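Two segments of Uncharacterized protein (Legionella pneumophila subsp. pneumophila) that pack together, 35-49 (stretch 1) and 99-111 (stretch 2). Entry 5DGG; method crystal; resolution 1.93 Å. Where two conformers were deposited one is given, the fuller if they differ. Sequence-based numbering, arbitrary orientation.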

# COMPACT_ATOMS: atom_id res chain seq x y z
N SER A 35 11.13 4.33 12.22
CA SER A 35 9.93 4.51 11.45
C SER A 35 8.82 3.55 11.95
O SER A 35 7.70 3.96 12.25
CB SER A 35 10.27 4.31 9.97
OG SER A 35 9.15 4.49 9.14
N ALA A 36 9.18 2.29 12.11
CA ALA A 36 8.29 1.31 12.69
C ALA A 36 7.94 1.69 14.16
O ALA A 36 6.77 1.67 14.57
CB ALA A 36 8.98 -0.05 12.62
N ASN A 37 8.96 2.03 14.95
CA ASN A 37 8.73 2.39 16.35
C ASN A 37 7.74 3.52 16.51
O ASN A 37 6.88 3.45 17.37
CB ASN A 37 10.03 2.75 17.06
CG ASN A 37 10.98 1.58 17.12
OD1 ASN A 37 10.60 0.44 16.83
ND2 ASN A 37 12.22 1.86 17.47
N ALA A 38 7.85 4.52 15.67
CA ALA A 38 7.01 5.69 15.78
C ALA A 38 5.55 5.44 15.49
O ALA A 38 4.72 6.22 15.93
CB ALA A 38 7.51 6.77 14.84
N ILE A 39 5.22 4.41 14.71
CA ILE A 39 3.82 4.23 14.35
C ILE A 39 3.07 3.15 15.12
O ILE A 39 1.88 2.96 14.86
CB ILE A 39 3.60 3.93 12.86
CG1 ILE A 39 4.14 2.55 12.48
CG2 ILE A 39 4.15 5.08 12.03
CD1 ILE A 39 3.45 2.07 11.22
N ILE A 40 3.74 2.45 16.03
CA ILE A 40 3.11 1.34 16.74
C ILE A 40 1.82 1.83 17.39
O ILE A 40 0.79 1.16 17.32
CB ILE A 40 4.00 0.73 17.85
CG1 ILE A 40 5.24 0.09 17.28
CG2 ILE A 40 3.25 -0.33 18.67
CD1 ILE A 40 4.98 -0.94 16.24
N GLU A 41 1.85 3.02 17.98
CA GLU A 41 0.71 3.45 18.78
C GLU A 41 -0.48 3.80 17.89
O GLU A 41 -1.64 3.43 18.17
CB GLU A 41 1.10 4.56 19.75
CG GLU A 41 1.88 3.99 20.96
CD GLU A 41 2.13 4.98 22.07
OE1 GLU A 41 2.99 5.84 21.85
OE2 GLU A 41 1.50 4.91 23.16
N THR A 42 -0.19 4.46 16.79
CA THR A 42 -1.23 4.77 15.81
C THR A 42 -1.76 3.50 15.16
O THR A 42 -2.97 3.32 15.04
CB THR A 42 -0.78 5.82 14.77
OG1 THR A 42 -1.87 6.12 13.91
CG2 THR A 42 0.36 5.33 13.91
N LEU A 43 -0.89 2.59 14.80
CA LEU A 43 -1.34 1.38 14.13
C LEU A 43 -2.11 0.49 15.14
O LEU A 43 -3.18 -0.06 14.81
CB LEU A 43 -0.13 0.69 13.47
CG LEU A 43 -0.37 -0.71 12.91
CD1 LEU A 43 -1.31 -0.66 11.73
CD2 LEU A 43 0.95 -1.35 12.51
N ALA A 44 -1.65 0.42 16.38
CA ALA A 44 -2.34 -0.39 17.39
C ALA A 44 -3.72 0.21 17.65
O ALA A 44 -4.75 -0.50 17.68
CB ALA A 44 -1.54 -0.45 18.67
N SER A 45 -3.78 1.53 17.76
CA SER A 45 -5.06 2.16 17.97
C SER A 45 -6.09 1.80 16.88
O SER A 45 -7.24 1.53 17.17
CB SER A 45 -4.90 3.65 18.06
OG SER A 45 -6.18 4.19 18.09
N ASP A 46 -5.66 1.81 15.62
CA ASP A 46 -6.51 1.46 14.48
C ASP A 46 -6.82 -0.04 14.43
O ASP A 46 -7.96 -0.43 14.19
CB ASP A 46 -5.82 1.87 13.19
CG ASP A 46 -5.74 3.38 13.02
OD1 ASP A 46 -6.55 4.11 13.63
OD2 ASP A 46 -4.89 3.81 12.25
N VAL A 47 -5.83 -0.88 14.71
CA VAL A 47 -6.04 -2.30 14.77
C VAL A 47 -7.16 -2.66 15.71
O VAL A 47 -7.97 -3.50 15.39
CB VAL A 47 -4.76 -3.05 15.11
CG1 VAL A 47 -5.04 -4.47 15.58
CG2 VAL A 47 -3.88 -3.08 13.86
N PHE A 48 -7.23 -1.98 16.85
CA PHE A 48 -8.16 -2.32 17.89
C PHE A 48 -9.35 -1.39 17.93
O PHE A 48 -10.16 -1.44 18.88
CB PHE A 48 -7.44 -2.44 19.26
CG PHE A 48 -6.50 -3.59 19.32
CD1 PHE A 48 -6.98 -4.89 19.33
CD2 PHE A 48 -5.10 -3.40 19.32
CE1 PHE A 48 -6.11 -5.93 19.36
CE2 PHE A 48 -4.23 -4.46 19.34
CZ PHE A 48 -4.74 -5.73 19.39
N ASN A 49 -9.55 -0.58 16.89
CA ASN A 49 -10.66 0.32 16.85
C ASN A 49 -11.78 -0.29 16.02
O ASN A 49 -11.58 -0.61 14.82
CB ASN A 49 -10.28 1.68 16.29
CG ASN A 49 -11.46 2.62 16.20
OD1 ASN A 49 -12.62 2.19 16.30
ND2 ASN A 49 -11.20 3.90 16.03
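Stretch 2 99-111: DYVLDLLNQCGVP

Stretch 2 lies across stretch 1 as one helix crossing another, in a contact made almost wholly of apolar side chains, with no direct hydrogen bond between the two segments and 574 Å² of surface buried between them.

Residues 99-108 of stretch 2 are helical, continuing a helix that begins earlier in the chain, and they cross helix 35-47 at a signed angle of -68°, with the axes 9.3 Å apart at their closest. The backbones come much nearer at one end of the contact than at the other: CA of Ala 36 is 7.0 Å from CA of Leu 104, whereas CA of Ala 44 is only 4.7 Å from CA of Cys 108. Small residues suit that near point. CB of Ala 44 rests 3.9 Å from CB of Cys 108, and SG of Cys 108 lies 3.7 Å from the backbone N of Ala 44 and 3.6 Å from CD2 of Leu 43. That backbone N is already bonded to O of Ile 40 within its own helix, so the sulfur packs here rather than serving as its partner. Cys 108 has the largest area covered by stretch 1 of any residue in stretch 2.

One turn earlier, where the backbones stand farther apart, longer side chains fill the gap. Leu 104 leaves its backbone sideways (chi1 t, chi2 p), but its end comes nearer stretch 1: CD1 meets CD1 of Ile 40 at 3.4 Å, and CG lies 3.6 Å from CD2 of Leu 43. Ile 40 also places CD1 3.5 Å from CB of Gln 107. Gln 107 sits at the exposed margin, where its aliphatic carbons can pack against isoleucine while its amide remains at the surface.

At the start of the contact, Tyr 100 reaches stretch 1 with the end of its ring, OH standing 3.8 Å from CB of Ala 36. A methyl group leaves room for the tyrosine, and the hydroxyl finds a polar partner in water 1, which is 2.5 Å from OH of Tyr 100. The same water accepts a weak hydrogen bond from N of Ala 36, at 3.2 Å, and so bridges the stretches.

The helix of stretch 2 ends in a Schellman motif. Gly 109 has positive phi (109°), and N of Val 110 bonds back to O of Leu 105 at 2.9 Å. At these backbone angles a CB would be jammed against the carbonyl O of Cys 108, which by itself calls for glycine. The turn brings Cys 108 O to the edge of the Phe 48 ring, 3.2 Å from CE2; the slightly positive ring edge suits a carbonyl oxygen. Phe 48 is itself the first residue to leave helical angles in stretch 1. Beyond the glycine, Val 110 turns CG2 to within 3.8 Å of CG1 of Val 47 and 4.0 Å of CZ of Phe 48, a branched, buried side chain closing the apolar contact.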

# COMPACT_ATOMS: atom_id res chain seq x y z
N ASP A 99 8.34 -11.02 7.74
CA ASP A 99 8.84 -10.88 9.11
C ASP A 99 8.61 -9.50 9.64
O ASP A 99 8.25 -9.35 10.79
CB ASP A 99 10.34 -11.13 9.16
CG ASP A 99 10.69 -12.59 9.12
OD1 ASP A 99 10.00 -13.38 9.82
OD2 ASP A 99 11.64 -12.95 8.39
N TYR A 100 8.84 -8.53 8.76
CA TYR A 100 8.71 -7.12 9.07
C TYR A 100 7.32 -6.81 9.53
O TYR A 100 7.14 -6.19 10.59
CB TYR A 100 9.06 -6.25 7.85
CG TYR A 100 8.96 -4.76 8.11
CD1 TYR A 100 9.93 -4.11 8.89
CD2 TYR A 100 7.93 -3.99 7.59
CE1 TYR A 100 9.85 -2.74 9.12
CE2 TYR A 100 7.84 -2.64 7.83
CZ TYR A 100 8.83 -2.02 8.59
OH TYR A 100 8.78 -0.69 8.87
N VAL A 101 6.32 -7.23 8.76
CA VAL A 101 4.96 -6.89 9.10
C VAL A 101 4.43 -7.70 10.29
O VAL A 101 3.69 -7.15 11.13
CB VAL A 101 3.99 -7.08 7.90
CG1 VAL A 101 2.60 -6.64 8.33
CG2 VAL A 101 4.43 -6.20 6.76
N LEU A 102 4.77 -8.98 10.34
CA LEU A 102 4.42 -9.79 11.47
C LEU A 102 5.00 -9.21 12.78
O LEU A 102 4.31 -9.15 13.78
CB LEU A 102 4.92 -11.22 11.29
CG LEU A 102 4.09 -12.11 10.38
CD1 LEU A 102 4.76 -13.49 10.25
CD2 LEU A 102 2.66 -12.26 10.91
N ASP A 103 6.23 -8.74 12.74
CA ASP A 103 6.82 -8.10 13.92
C ASP A 103 6.15 -6.79 14.27
O ASP A 103 5.93 -6.50 15.43
CB ASP A 103 8.31 -7.91 13.75
CG ASP A 103 9.06 -9.22 13.79
OD1 ASP A 103 8.45 -10.28 13.53
OD2 ASP A 103 10.28 -9.20 14.06
N LEU A 104 5.75 -6.03 13.27
CA LEU A 104 5.00 -4.80 13.49
C LEU A 104 3.67 -5.09 14.14
O LEU A 104 3.30 -4.48 15.16
CB LEU A 104 4.82 -4.11 12.17
CG LEU A 104 4.18 -2.76 12.01
CD1 LEU A 104 4.77 -1.79 13.00
CD2 LEU A 104 4.48 -2.34 10.60
N LEU A 105 2.95 -6.05 13.59
CA LEU A 105 1.71 -6.48 14.21
C LEU A 105 1.94 -7.06 15.64
O LEU A 105 1.18 -6.73 16.57
CB LEU A 105 0.98 -7.46 13.32
CG LEU A 105 0.40 -6.77 12.06
CD1 LEU A 105 -0.17 -7.83 11.17
CD2 LEU A 105 -0.68 -5.75 12.37
N ASN A 106 2.94 -7.89 15.84
CA ASN A 106 3.22 -8.35 17.20
C ASN A 106 3.50 -7.20 18.16
O ASN A 106 3.01 -7.20 19.26
CB ASN A 106 4.34 -9.37 17.25
CG ASN A 106 4.37 -10.10 18.57
OD1 ASN A 106 3.54 -10.98 18.82
ND2 ASN A 106 5.30 -9.71 19.44
N GLN A 107 4.25 -6.19 17.73
CA GLN A 107 4.42 -5.01 18.57
C GLN A 107 3.08 -4.38 18.94
O GLN A 107 2.91 -3.96 20.09
CB GLN A 107 5.28 -3.96 17.89
CG GLN A 107 6.67 -4.44 17.58
CD GLN A 107 7.72 -3.57 18.21
OE1 GLN A 107 7.79 -3.46 19.44
NE2 GLN A 107 8.55 -2.95 17.36
N CYS A 108 2.13 -4.29 17.99
CA CYS A 108 0.81 -3.72 18.26
C CYS A 108 -0.03 -4.56 19.21
O CYS A 108 -1.05 -4.11 19.70
CB CYS A 108 0.02 -3.55 16.97
SG CYS A 108 0.81 -2.35 15.95
N GLY A 109 0.38 -5.81 19.42
CA GLY A 109 -0.28 -6.71 20.32
C GLY A 109 -1.03 -7.81 19.62
O GLY A 109 -1.84 -8.48 20.25
N VAL A 110 -0.78 -8.01 18.31
CA VAL A 110 -1.44 -9.10 17.59
C VAL A 110 -0.51 -10.29 17.45
O VAL A 110 0.54 -10.18 16.79
CB VAL A 110 -1.86 -8.63 16.17
CG1 VAL A 110 -2.44 -9.79 15.39
CG2 VAL A 110 -2.86 -7.47 16.29
N PRO A 111 -0.87 -11.45 18.03
CA PRO A 111 0.02 -12.60 17.78
C PRO A 111 -0.01 -13.13 16.32
O PRO A 111 -1.03 -13.02 15.61
CB PRO A 111 -0.51 -13.67 18.73
CG PRO A 111 -1.93 -13.30 18.94
CD PRO A 111 -1.98 -11.79 18.93
O HOH W 1 10.72 0.40 10.11